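Long-range contacts in bacteriophage virulence determinant (Salmonella enterica subsp. enterica serovar Typhimurium str. 14028S, PDB 6GGR), which probably acts as a zinc metalloprotease of the PipA family of Salmonella effectors, which cleave host NF-kappaB subunits: residues K37-M43 and E79-T83; A46-I50 and R71-S75; Q84-F88 and I193-M198; F88-M92 and V168-T173; L135-T140 and F158-F164. All blocks are in the same frame, centred on the assembly; numbering follows the deposited sequence.

Contact 1. Residues K37-M43 and E79-T83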
# COMPACT_ATOMS: atom_id res chain seq x y z
N LYS B 37 3.67 -29.72 12.39
CA LYS B 37 4.89 -30.49 12.56
C LYS B 37 5.99 -29.99 11.63
O LYS B 37 5.72 -29.45 10.56
CB LYS B 37 4.62 -31.98 12.31
CG LYS B 37 3.43 -32.54 13.08
CD LYS B 37 3.61 -32.42 14.59
CE LYS B 37 2.31 -32.71 15.33
NZ LYS B 37 2.50 -32.69 16.81
N ALA B 38 7.24 -30.17 12.06
CA ALA B 38 8.40 -29.70 11.31
C ALA B 38 8.85 -30.80 10.34
O ALA B 38 9.93 -31.38 10.46
CB ALA B 38 9.52 -29.30 12.26
N ARG B 39 7.99 -31.07 9.36
CA ARG B 39 8.25 -32.15 8.42
C ARG B 39 8.88 -31.69 7.11
O ARG B 39 9.36 -32.53 6.35
CB ARG B 39 6.95 -32.91 8.11
CG ARG B 39 5.84 -32.11 7.46
CD ARG B 39 4.68 -33.03 7.10
NE ARG B 39 3.41 -32.33 6.94
CZ ARG B 39 2.92 -31.88 5.79
NH1 ARG B 39 1.75 -31.26 5.77
NH2 ARG B 39 3.59 -32.04 4.66
N LEU B 40 8.91 -30.39 6.84
CA LEU B 40 9.63 -29.85 5.69
C LEU B 40 11.00 -29.36 6.13
O LEU B 40 11.21 -29.00 7.30
CB LEU B 40 8.86 -28.70 5.04
CG LEU B 40 7.36 -28.88 4.83
CD1 LEU B 40 6.79 -27.66 4.11
CD2 LEU B 40 7.05 -30.15 4.05
N GLU B 41 11.93 -29.34 5.19
CA GLU B 41 13.29 -28.89 5.47
C GLU B 41 13.37 -27.38 5.33
O GLU B 41 13.13 -26.86 4.23
CB GLU B 41 14.28 -29.56 4.53
CG GLU B 41 15.65 -29.83 5.16
CD GLU B 41 16.55 -28.61 5.14
OE1 GLU B 41 16.71 -28.00 4.06
OE2 GLU B 41 17.11 -28.27 6.20
N PRO B 42 13.69 -26.63 6.40
CA PRO B 42 13.64 -25.16 6.31
C PRO B 42 14.44 -24.56 5.16
O PRO B 42 13.97 -23.61 4.52
CB PRO B 42 14.20 -24.72 7.67
CG PRO B 42 13.85 -25.83 8.59
CD PRO B 42 13.97 -27.09 7.77
N MET B 43 15.65 -25.06 4.89
CA MET B 43 16.49 -24.45 3.87
C MET B 43 15.99 -24.69 2.45
O MET B 43 16.66 -24.27 1.50
CB MET B 43 17.92 -24.97 4.01
CG MET B 43 18.75 -24.20 5.03
SD MET B 43 20.25 -25.06 5.54
CE MET B 43 19.59 -26.19 6.77
N GLU B 79 13.20 -19.64 6.94
CA GLU B 79 13.86 -20.65 7.76
C GLU B 79 13.62 -20.39 9.25
O GLU B 79 13.26 -21.31 10.00
CB GLU B 79 15.36 -20.65 7.44
CG GLU B 79 16.21 -21.55 8.32
CD GLU B 79 17.64 -21.64 7.83
OE1 GLU B 79 18.08 -20.73 7.10
OE2 GLU B 79 18.32 -22.63 8.17
N ASP B 80 13.81 -19.15 9.70
CA ASP B 80 13.59 -18.82 11.10
C ASP B 80 12.14 -19.04 11.50
O ASP B 80 11.85 -19.57 12.58
CB ASP B 80 14.00 -17.38 11.39
CG ASP B 80 15.51 -17.19 11.39
OD1 ASP B 80 16.23 -18.18 11.62
OD2 ASP B 80 15.96 -16.05 11.17
N ALA B 81 11.20 -18.61 10.65
CA ALA B 81 9.79 -18.74 10.99
C ALA B 81 9.37 -20.19 11.12
O ALA B 81 8.58 -20.55 12.01
CB ALA B 81 8.93 -18.03 9.94
N TYR B 82 9.88 -21.06 10.25
CA TYR B 82 9.50 -22.46 10.30
C TYR B 82 10.12 -23.17 11.50
O TYR B 82 9.48 -24.01 12.13
CB TYR B 82 9.90 -23.16 9.00
CG TYR B 82 9.14 -24.44 8.74
CD1 TYR B 82 7.90 -24.42 8.12
CD2 TYR B 82 9.66 -25.67 9.12
CE1 TYR B 82 7.20 -25.59 7.88
CE2 TYR B 82 8.98 -26.84 8.88
CZ TYR B 82 7.75 -26.80 8.26
OH TYR B 82 7.07 -27.97 8.03
N THR B 83 11.37 -22.84 11.82
CA THR B 83 12.02 -23.47 12.96
C THR B 83 11.44 -23.01 14.29
O THR B 83 11.47 -23.76 15.27
CB THR B 83 13.53 -23.19 12.94
OG1 THR B 83 13.76 -21.78 12.97
CG2 THR B 83 14.17 -23.77 11.69
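Y82 sends its ring out from helix 64-84 with CG anti to the backbone N (chi1 -159°), and L40 turns CG beside its own backbone N (chi1 -44°). The two side chains cross at about a right angle. The phenol end lies against K37-L40. L40 N donates to Y82 OH over 3.3 Å, at an N-H...O angle of 158°. L40 CG lies 3.3 Å from the same Y82 OH. The hydroxyl is also hydrogen-bonded to N93 OD1, so two partners hold the end of the ring. A38, the centre of an inverse gamma turn, places CA 3.8 Å from Y82 CE2. Further along, the P42 ring leans on the helix: its CG is 3.7 Å from T83 CG2, and its CB is 3.8 Å from E79 CG. The E79 chain is extended, and its OE2 comes 3.5 Å from M43 CG. R39 forms salt bridges with D35 through NE and with D97 through NH1. The contact ties the surface loop before helix 45-49 to the C-terminal end of helix 64-84. Helix 86-100 flanks both: N93 also bonds K37 O, and R89 bonds Y82 O.

Contact 2. Residues A46-I50 and R71-S75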
# COMPACT_ATOMS: atom_id res chain seq x y z
N ALA B 46 12.28 -21.58 0.50
CA ALA B 46 12.33 -20.56 -0.54
C ALA B 46 12.02 -21.15 -1.91
O ALA B 46 11.20 -20.62 -2.67
CB ALA B 46 13.69 -19.88 -0.54
N GLU B 47 12.69 -22.26 -2.26
CA GLU B 47 12.41 -22.93 -3.52
C GLU B 47 10.96 -23.39 -3.59
O GLU B 47 10.35 -23.38 -4.66
CB GLU B 47 13.36 -24.12 -3.70
CG GLU B 47 14.69 -23.77 -4.36
CD GLU B 47 15.69 -24.91 -4.32
OE1 GLU B 47 15.26 -26.08 -4.29
OE2 GLU B 47 16.91 -24.63 -4.31
N TYR B 48 10.40 -23.80 -2.45
CA TYR B 48 9.01 -24.25 -2.44
C TYR B 48 8.04 -23.10 -2.69
O TYR B 48 6.97 -23.31 -3.26
CB TYR B 48 8.68 -24.93 -1.11
CG TYR B 48 9.50 -26.17 -0.79
CD1 TYR B 48 10.30 -26.77 -1.75
CD2 TYR B 48 9.47 -26.73 0.48
CE1 TYR B 48 11.05 -27.90 -1.46
CE2 TYR B 48 10.22 -27.86 0.78
CZ TYR B 48 11.00 -28.44 -0.19
OH TYR B 48 11.75 -29.56 0.09
N LEU B 49 8.40 -21.89 -2.27
CA LEU B 49 7.50 -20.74 -2.40
C LEU B 49 7.73 -19.96 -3.69
O LEU B 49 6.77 -19.47 -4.29
CB LEU B 49 7.66 -19.81 -1.20
CG LEU B 49 6.72 -18.60 -1.12
CD1 LEU B 49 5.33 -19.02 -0.67
CD2 LEU B 49 7.29 -17.54 -0.20
N ILE B 50 8.99 -19.84 -4.13
CA ILE B 50 9.36 -18.95 -5.23
C ILE B 50 9.85 -19.78 -6.41
O ILE B 50 10.70 -20.66 -6.25
CB ILE B 50 10.45 -17.95 -4.78
CG1 ILE B 50 10.01 -17.20 -3.52
CG2 ILE B 50 10.78 -16.98 -5.90
CD1 ILE B 50 8.66 -16.51 -3.63
N ARG B 71 15.72 -12.55 -2.22
CA ARG B 71 15.53 -13.98 -2.01
C ARG B 71 16.38 -14.48 -0.85
O ARG B 71 15.93 -15.31 -0.05
CB ARG B 71 15.85 -14.77 -3.28
CG ARG B 71 15.28 -16.17 -3.26
CD ARG B 71 16.00 -17.12 -4.21
NE ARG B 71 15.43 -18.46 -4.15
CZ ARG B 71 15.81 -19.41 -3.30
NH1 ARG B 71 16.79 -19.19 -2.43
NH2 ARG B 71 15.22 -20.60 -3.33
N GLU B 72 17.63 -14.02 -0.76
CA GLU B 72 18.49 -14.40 0.36
C GLU B 72 17.84 -14.02 1.69
O GLU B 72 17.79 -14.83 2.62
CB GLU B 72 19.86 -13.73 0.20
CG GLU B 72 20.89 -14.17 1.23
CD GLU B 72 20.93 -13.27 2.46
OE1 GLU B 72 20.73 -12.05 2.31
OE2 GLU B 72 21.16 -13.79 3.56
N VAL B 73 17.33 -12.79 1.78
CA VAL B 73 16.65 -12.35 3.01
C VAL B 73 15.39 -13.17 3.23
O VAL B 73 15.11 -13.61 4.35
CB VAL B 73 16.35 -10.85 2.94
CG1 VAL B 73 15.50 -10.40 4.13
CG2 VAL B 73 17.65 -10.06 2.89
N LEU B 74 14.60 -13.37 2.18
CA LEU B 74 13.37 -14.15 2.31
C LEU B 74 13.66 -15.55 2.80
O LEU B 74 12.92 -16.10 3.63
CB LEU B 74 12.63 -14.19 0.97
CG LEU B 74 11.35 -15.03 0.94
CD1 LEU B 74 10.36 -14.59 2.00
CD2 LEU B 74 10.70 -14.97 -0.43
N SER B 75 14.75 -16.16 2.32
CA SER B 75 15.08 -17.52 2.72
C SER B 75 15.42 -17.59 4.21
O SER B 75 14.98 -18.51 4.91
CB SER B 75 16.25 -18.04 1.88
OG SER B 75 16.62 -19.35 2.28
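The guanidinium of R71 is laid across the methyl of A46. A46 CB stands 3.1 Å above the guanidinium plane, offset toward its rim, and is 3.3 Å from R71 NH2. R71 gets there by an extended chain from CG to NE, with CG anti to the backbone N (chi1 -162°). E47 comes to the edge of the same group. Its CB lies in the guanidinium plane, and its CG is 3.4 Å from R71 NH2. The carboxylate plane is 47° from that of the guanidinium. E47 OE2 is 4.5 Å from R71 NH2 and well out of its plane. The attraction is one of charge at a distance, not a salt bridge. E47 N and R71 NH2 are also close, but both are donors.

Here the short helix 45-49 packs on the long helix 64-84, just where the chain leaves helix 45-49 for strand 50-51. L49 and W107 share a backbone hydrogen bond, so strand 107-111 flanks this turn. S75 adds a further contact one turn along from R71: its CB is 4.0 Å from A46 CB.

Away from the arginine, the packing is apolar. I50 and L74 reach toward each other tip to tip, with I50 CG1 3.9 Å from L74 CD2. L49 meets the same methyl from its own branch, L49 CD2 to L74 CD2 being 4.3 Å. Helix 160-173 lies beyond these leucines: L49 touches L172, and L74 touches F164.

Contact 3. Residues Q84-F88 and I193-M198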
# COMPACT_ATOMS: atom_id res chain seq x y z
N GLN B 84 10.88 -21.79 14.33
CA GLN B 84 10.51 -21.16 15.59
C GLN B 84 9.02 -21.07 15.84
O GLN B 84 8.61 -20.98 17.01
CB GLN B 84 11.11 -19.75 15.67
CG GLN B 84 12.63 -19.72 15.68
CD GLN B 84 13.20 -18.31 15.60
OE1 GLN B 84 13.64 -17.86 14.54
NE2 GLN B 84 13.19 -17.61 16.73
N SER B 85 8.22 -21.04 14.79
CA SER B 85 6.79 -20.87 14.92
C SER B 85 5.95 -22.02 14.47
O SER B 85 5.89 -22.32 13.34
CB SER B 85 6.32 -19.61 14.14
OG SER B 85 4.97 -19.41 14.23
N GLY B 86 5.25 -22.63 15.39
CA GLY B 86 4.34 -23.69 15.02
C GLY B 86 3.13 -23.20 14.24
O GLY B 86 2.59 -23.92 13.40
N THR B 87 2.69 -21.97 14.51
CA THR B 87 1.61 -21.39 13.72
C THR B 87 2.02 -21.26 12.26
O THR B 87 1.25 -21.59 11.36
CB THR B 87 1.20 -20.03 14.30
OG1 THR B 87 0.62 -20.22 15.59
CG2 THR B 87 0.19 -19.32 13.39
N PHE B 88 3.24 -20.78 12.01
CA PHE B 88 3.72 -20.64 10.64
C PHE B 88 3.91 -22.01 9.98
O PHE B 88 3.67 -22.16 8.78
CB PHE B 88 5.02 -19.85 10.60
CG PHE B 88 5.62 -19.74 9.24
CD1 PHE B 88 5.26 -18.70 8.39
CD2 PHE B 88 6.54 -20.67 8.79
CE1 PHE B 88 5.80 -18.60 7.13
CE2 PHE B 88 7.08 -20.57 7.53
CZ PHE B 88 6.72 -19.53 6.70
N ILE B 193 0.95 -13.36 15.64
CA ILE B 193 1.21 -14.59 16.39
C ILE B 193 2.54 -15.20 15.96
O ILE B 193 3.34 -15.63 16.80
CB ILE B 193 0.06 -15.59 16.19
CG1 ILE B 193 -1.24 -15.01 16.73
CG2 ILE B 193 0.39 -16.92 16.87
CD1 ILE B 193 -2.49 -15.77 16.31
N ILE B 194 2.78 -15.27 14.66
CA ILE B 194 4.02 -15.85 14.14
C ILE B 194 5.22 -15.09 14.69
O ILE B 194 6.19 -15.69 15.18
CB ILE B 194 4.00 -15.85 12.61
CG1 ILE B 194 2.91 -16.79 12.10
CG2 ILE B 194 5.36 -16.27 12.04
CD1 ILE B 194 2.59 -16.64 10.63
N LEU B 195 5.18 -13.76 14.61
CA LEU B 195 6.31 -12.95 15.07
C LEU B 195 6.58 -13.16 16.55
O LEU B 195 7.74 -13.26 16.97
CB LEU B 195 6.05 -11.48 14.77
CG LEU B 195 6.67 -10.95 13.47
CD1 LEU B 195 6.14 -11.70 12.26
CD2 LEU B 195 6.40 -9.46 13.32
N LYS B 196 5.53 -13.19 17.38
CA LYS B 196 5.75 -13.47 18.79
C LYS B 196 6.31 -14.87 19.00
O LYS B 196 7.16 -15.08 19.88
CB LYS B 196 4.45 -13.30 19.58
CG LYS B 196 4.02 -11.85 19.78
CD LYS B 196 5.06 -11.06 20.56
CE LYS B 196 4.55 -9.66 20.91
NZ LYS B 196 5.62 -8.80 21.48
N GLU B 197 5.85 -15.84 18.21
CA GLU B 197 6.41 -17.18 18.29
C GLU B 197 7.87 -17.22 17.84
O GLU B 197 8.61 -18.11 18.26
CB GLU B 197 5.58 -18.15 17.44
CG GLU B 197 4.20 -18.46 18.01
CD GLU B 197 3.42 -19.47 17.16
OE1 GLU B 197 3.93 -19.88 16.10
OE2 GLU B 197 2.30 -19.85 17.57
N MET B 198 8.29 -16.26 17.01
CA MET B 198 9.67 -16.15 16.56
C MET B 198 10.56 -15.39 17.54
O MET B 198 11.76 -15.26 17.28
CB MET B 198 9.73 -15.44 15.20
CG MET B 198 9.11 -16.22 14.05
SD MET B 198 9.07 -15.24 12.54
CE MET B 198 10.81 -15.26 12.11
O HOH W 1 13.44 -14.52 15.29
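T87 OG1 donates to E197 OE2 over 2.6 Å, on the syn side and 33° out of the carboxylate plane. T87 N donates to the other oxygen, E197 OE1, over 2.9 Å. This second bond is less certain, because OE1 is modelled too close to S85 OG. T87 turns OG1 beside its own backbone N (chi1 -66°), while the E197 chain runs out extended, and the two side chains cross at about a right angle. The other branch of T87 is apolar: CG2 is 3.9 Å from I194 CG1. F88 continues this patch, with CB 3.9 Å from I194 CG2 and the ring edge turned to I194 CD1. At Q84 and M198, a water donates to M198 O over 2.7 Å and only weakly to Q84 OE1. V169 and A81 border the apolar side, touching I194 and M198. S85 is the N-cap of helix 86-100. Its OG accepts from F88 N, with the reserve that the place of OG is less sure. A carboxylate from the last turn of helix 186-197 thus meets the first turn of another helix, where the helix dipole would probably favour its negative charge.

Contact 4. Residues F88-M92 and V168-T173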
# COMPACT_ATOMS: atom_id res chain seq x y z
N PHE B 88 3.24 -20.78 12.01
CA PHE B 88 3.72 -20.64 10.64
C PHE B 88 3.91 -22.01 9.98
O PHE B 88 3.67 -22.16 8.78
CB PHE B 88 5.02 -19.85 10.60
CG PHE B 88 5.62 -19.74 9.24
CD1 PHE B 88 5.26 -18.70 8.39
CD2 PHE B 88 6.54 -20.67 8.79
CE1 PHE B 88 5.80 -18.60 7.13
CE2 PHE B 88 7.08 -20.57 7.53
CZ PHE B 88 6.72 -19.53 6.70
N ARG B 89 4.37 -23.00 10.74
CA ARG B 89 4.50 -24.35 10.20
C ARG B 89 3.16 -24.86 9.68
O ARG B 89 3.12 -25.59 8.68
CB ARG B 89 5.07 -25.30 11.25
CG ARG B 89 6.56 -25.08 11.55
CD ARG B 89 7.19 -26.26 12.30
NE ARG B 89 6.72 -26.39 13.68
CZ ARG B 89 7.22 -25.72 14.72
NH1 ARG B 89 8.21 -24.85 14.54
NH2 ARG B 89 6.73 -25.92 15.94
N ARG B 90 2.06 -24.48 10.33
CA ARG B 90 0.74 -24.91 9.88
C ARG B 90 0.39 -24.30 8.53
O ARG B 90 -0.02 -25.00 7.59
CB ARG B 90 -0.32 -24.54 10.92
CG ARG B 90 -0.20 -25.30 12.23
CD ARG B 90 -1.47 -25.21 13.06
NE ARG B 90 -1.69 -23.88 13.64
CZ ARG B 90 -2.47 -22.94 13.13
NH1 ARG B 90 -3.15 -23.16 12.00
NH2 ARG B 90 -2.60 -21.77 13.74
N LEU B 91 0.53 -22.98 8.40
CA LEU B 91 0.24 -22.32 7.13
C LEU B 91 1.13 -22.86 6.02
O LEU B 91 0.65 -23.23 4.95
CB LEU B 91 0.40 -20.81 7.29
CG LEU B 91 -0.40 -20.19 8.44
CD1 LEU B 91 -0.20 -18.69 8.48
CD2 LEU B 91 -1.88 -20.52 8.33
N MET B 92 2.43 -22.96 6.29
CA MET B 92 3.37 -23.43 5.28
C MET B 92 3.09 -24.88 4.90
O MET B 92 3.04 -25.22 3.71
CB MET B 92 4.81 -23.28 5.79
CG MET B 92 5.86 -23.72 4.79
SD MET B 92 5.90 -22.65 3.33
CE MET B 92 6.70 -23.73 2.15
N VAL B 168 3.92 -13.00 2.93
CA VAL B 168 3.94 -14.45 2.78
C VAL B 168 2.65 -15.05 3.32
O VAL B 168 2.09 -15.99 2.73
CB VAL B 168 5.18 -15.04 3.48
CG1 VAL B 168 5.09 -16.57 3.58
CG2 VAL B 168 6.44 -14.65 2.72
N VAL B 169 2.15 -14.53 4.44
CA VAL B 169 0.91 -15.05 5.00
C VAL B 169 -0.23 -14.91 3.99
O VAL B 169 -1.08 -15.80 3.86
CB VAL B 169 0.58 -14.36 6.33
CG1 VAL B 169 -0.88 -14.58 6.73
CG2 VAL B 169 1.49 -14.88 7.43
N HIS B 170 -0.26 -13.79 3.26
CA HIS B 170 -1.23 -13.63 2.19
C HIS B 170 -1.13 -14.79 1.20
O HIS B 170 -2.14 -15.37 0.80
CB HIS B 170 -1.01 -12.30 1.46
CG HIS B 170 -1.69 -11.13 2.08
ND1 HIS B 170 -3.07 -11.03 2.17
CD2 HIS B 170 -1.20 -9.99 2.62
CE1 HIS B 170 -3.38 -9.89 2.76
NE2 HIS B 170 -2.27 -9.24 3.04
N ALA B 171 0.10 -15.14 0.82
CA ALA B 171 0.31 -16.13 -0.23
C ALA B 171 0.05 -17.56 0.23
O ALA B 171 -0.28 -18.42 -0.59
CB ALA B 171 1.74 -16.02 -0.77
N LEU B 172 0.17 -17.83 1.53
CA LEU B 172 -0.06 -19.18 2.04
C LEU B 172 -1.51 -19.42 2.44
O LEU B 172 -1.93 -20.58 2.52
CB LEU B 172 0.84 -19.45 3.25
CG LEU B 172 2.35 -19.29 3.01
CD1 LEU B 172 3.10 -19.36 4.33
CD2 LEU B 172 2.85 -20.35 2.04
N THR B 173 -2.29 -18.36 2.69
CA THR B 173 -3.68 -18.50 3.08
C THR B 173 -4.67 -17.99 2.04
O THR B 173 -5.86 -18.30 2.14
CB THR B 173 -3.94 -17.75 4.40
OG1 THR B 173 -3.75 -16.34 4.20
CG2 THR B 173 -3.02 -18.24 5.49
O HOH W 2 -2.10 -22.10 4.75
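L172 meets both F88 and M92. It carries CG beside its backbone N (chi1 -57°) with the rest of the chain extended, so its two methyls spread toward helix 86-100. CD1 reaches F88 CE1 at 4.0 Å. CD2 reaches M92 SD, also at 4.0 Å. M92 starts with CG anti to the backbone N and then bends at chi2 (66°), which brings the sulfur over to that methyl. The F88 ring presents its edge to V168, with CE1 4.2 Å from V168 CG1, and the two side chains cross at about a right angle.

L91 lies on the other flank. Its CG is also beside the backbone N, and the chain is extended. CD2 packs on T173 CG2 at 3.8 Å, and CD1 faces V169 CG2 at 4.3 Å. T173 can offer its methyl because OG1 turns back between its own backbone N and carbonyl carbon. From there OG1 donates to V169 O over 2.7 Å, from the face of that carbonyl group opposite to T173 N.

The axes of segments 88-92 and 168-173 approach to 9.8 Å, at 48° between their directions. H170 takes no part in the packing. It is a zinc ligand together with H166 and D177, although no zinc is bound to this chain here. The HxxxH spacing of H166 and H170 resembles the zinc-binding helix of zincin metalloproteases.

The side chains that meet are apolar, with T173 turning its hydroxyl to its own helix. Water 2 donates to both L91 O and L172 O. Apolar packing and one bridging water thus join helix 86-100 to the helix that carries H166 and H170.

Contact 5. Residues L135-T140 and F158-F164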
# COMPACT_ATOMS: atom_id res chain seq x y z
N LEU B 135 8.31 -7.95 -2.75
CA LEU B 135 9.06 -7.65 -1.55
C LEU B 135 10.20 -6.70 -1.90
O LEU B 135 10.70 -6.70 -3.03
CB LEU B 135 9.63 -8.92 -0.90
CG LEU B 135 8.62 -10.02 -0.59
CD1 LEU B 135 9.35 -11.31 -0.22
CD2 LEU B 135 7.68 -9.61 0.54
N ASN B 136 10.61 -5.89 -0.92
CA ASN B 136 11.74 -4.99 -1.10
C ASN B 136 12.44 -4.81 0.24
O ASN B 136 11.89 -5.14 1.30
CB ASN B 136 11.29 -3.63 -1.64
CG ASN B 136 10.45 -2.85 -0.65
OD1 ASN B 136 10.96 -2.30 0.32
ND2 ASN B 136 9.14 -2.82 -0.88
N LEU B 137 13.66 -4.28 0.18
CA LEU B 137 14.47 -4.03 1.36
C LEU B 137 14.56 -2.55 1.69
O LEU B 137 15.54 -2.09 2.28
CB LEU B 137 15.87 -4.62 1.17
CG LEU B 137 15.89 -6.14 1.00
CD1 LEU B 137 17.17 -6.59 0.32
CD2 LEU B 137 15.73 -6.83 2.35
N ASP B 138 13.53 -1.78 1.31
CA ASP B 138 13.52 -0.35 1.60
C ASP B 138 13.24 -0.06 3.07
O ASP B 138 13.51 1.05 3.52
CB ASP B 138 12.49 0.36 0.72
CG ASP B 138 12.69 0.08 -0.76
OD1 ASP B 138 13.82 -0.31 -1.15
OD2 ASP B 138 11.74 0.26 -1.54
N ASP B 139 12.71 -1.03 3.81
CA ASP B 139 12.53 -0.86 5.25
C ASP B 139 13.85 -0.54 5.95
O ASP B 139 13.83 0.01 7.05
CB ASP B 139 11.92 -2.11 5.87
CG ASP B 139 10.43 -2.24 5.57
OD1 ASP B 139 9.87 -1.34 4.92
OD2 ASP B 139 9.83 -3.25 5.99
N THR B 140 14.98 -0.90 5.33
CA THR B 140 16.30 -0.58 5.85
C THR B 140 16.95 0.58 5.11
O THR B 140 18.16 0.79 5.24
CB THR B 140 17.20 -1.82 5.79
OG1 THR B 140 17.14 -2.38 4.47
CG2 THR B 140 16.76 -2.87 6.80
N PHE B 158 7.10 -0.47 10.51
CA PHE B 158 7.24 -1.77 9.87
C PHE B 158 8.72 -2.10 9.73
O PHE B 158 9.53 -1.25 9.38
CB PHE B 158 6.59 -1.76 8.49
CG PHE B 158 5.10 -1.99 8.50
CD1 PHE B 158 4.59 -3.25 8.76
CD2 PHE B 158 4.23 -0.97 8.20
CE1 PHE B 158 3.23 -3.47 8.76
CE2 PHE B 158 2.86 -1.19 8.20
CZ PHE B 158 2.37 -2.45 8.47
N ASP B 159 9.06 -3.35 10.02
CA ASP B 159 10.41 -3.86 9.77
C ASP B 159 10.34 -5.00 8.76
O ASP B 159 9.26 -5.49 8.42
CB ASP B 159 11.07 -4.32 11.08
CG ASP B 159 10.51 -5.63 11.60
OD1 ASP B 159 9.28 -5.85 11.51
OD2 ASP B 159 11.31 -6.45 12.11
N THR B 160 11.51 -5.41 8.29
CA THR B 160 11.58 -6.40 7.22
C THR B 160 10.84 -7.68 7.61
O THR B 160 10.06 -8.22 6.82
CB THR B 160 13.04 -6.71 6.88
OG1 THR B 160 13.70 -5.49 6.52
CG2 THR B 160 13.14 -7.70 5.73
N THR B 161 11.07 -8.17 8.83
CA THR B 161 10.46 -9.42 9.24
C THR B 161 8.94 -9.35 9.15
O THR B 161 8.31 -10.18 8.49
CB THR B 161 10.90 -9.77 10.66
OG1 THR B 161 12.33 -9.79 10.72
CG2 THR B 161 10.37 -11.15 11.07
N ARG B 162 8.34 -8.34 9.79
CA ARG B 162 6.88 -8.21 9.76
C ARG B 162 6.38 -8.07 8.33
O ARG B 162 5.40 -8.72 7.94
CB ARG B 162 6.43 -7.01 10.60
CG ARG B 162 4.91 -6.87 10.67
CD ARG B 162 4.46 -5.82 11.68
NE ARG B 162 4.62 -6.25 13.07
CZ ARG B 162 3.75 -7.00 13.75
NH1 ARG B 162 2.64 -7.43 13.17
NH2 ARG B 162 3.99 -7.33 15.01
N SER B 163 7.02 -7.22 7.52
CA SER B 163 6.55 -7.00 6.16
C SER B 163 6.65 -8.28 5.34
O SER B 163 5.72 -8.63 4.60
CB SER B 163 7.35 -5.88 5.50
OG SER B 163 7.31 -4.70 6.28
N PHE B 164 7.77 -8.99 5.45
CA PHE B 164 7.94 -10.24 4.70
C PHE B 164 6.91 -11.27 5.13
O PHE B 164 6.28 -11.92 4.29
CB PHE B 164 9.36 -10.77 4.91
CG PHE B 164 10.37 -10.21 3.94
CD1 PHE B 164 10.49 -8.84 3.75
CD2 PHE B 164 11.21 -11.05 3.23
CE1 PHE B 164 11.41 -8.33 2.86
CE2 PHE B 164 12.14 -10.55 2.35
CZ PHE B 164 12.24 -9.18 2.16
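The carboxylate of D139 is pointed at the start of helix 160-173, with OD2 2.9 Å from S163 OG. D139 OD2 also comes 3.3 Å from D159 C. D139 carries CG beside its backbone N (chi1 -75°), which aims the carboxylate at the helix. Its charge has a partner outside the two segments: OD1 pairs, as a salt bridge, with a basic side chain of the chain of another protein. S163 OG is also hydrogen-bonded to a basic side chain of that chain. D138 to T140 are poorly ordered, so the detail here is less certain.

The other half of the contact is better defined. L135 CD1 sits over one face of the F164 ring in a CH-pi contact, 4.1 Å from the ring centroid and 23° off the normal. N136 O lies at the ring edge and in its plane, 3.6 Å from F164 CE1. L137 CD2 approaches obliquely, 4.2 Å from F164 CZ. V73, L74 and I77 of helix 64-84 also touch this ring.

Each segment has its own side-chain-to-backbone hydrogen bond. In an Asx turn, N136 OD1 accepts from D138 N in the carbonyl plane, over 2.8 Å. D159 is the N-cap of helix 160-173. Its OD1 receives R162 N from above the carboxylate plane, and its OD2 bonds H200.

The chemistry is thus divided. A buried aromatic joins the loop to the helix, while the acidic end of the loop, beside S163, offers a site for basic groups of the other protein.

Overall arrangement
Contacts 3 and 4 share F88, and their centres are 11 Å apart. Contact 4 lies nearest the middle of the chain, about 7 Å from its centre, and holds the zinc ligand H170. The side chain of V169 is about 6 Å from that of H166. Contact 5 comes close to the same site from the start of helix 160-173, with the side chain of F158 also about 6 Å from that of H166. Contact 2 touches both: L49 packs on L172, and L74 on L135 and F164. The side chain of L49 is about 9 Å from that of H170. Contact 1 is peripheral. It meets contacts 3 and 4 through Y82 and F88, but its centre is 21 Å from that of contact 5.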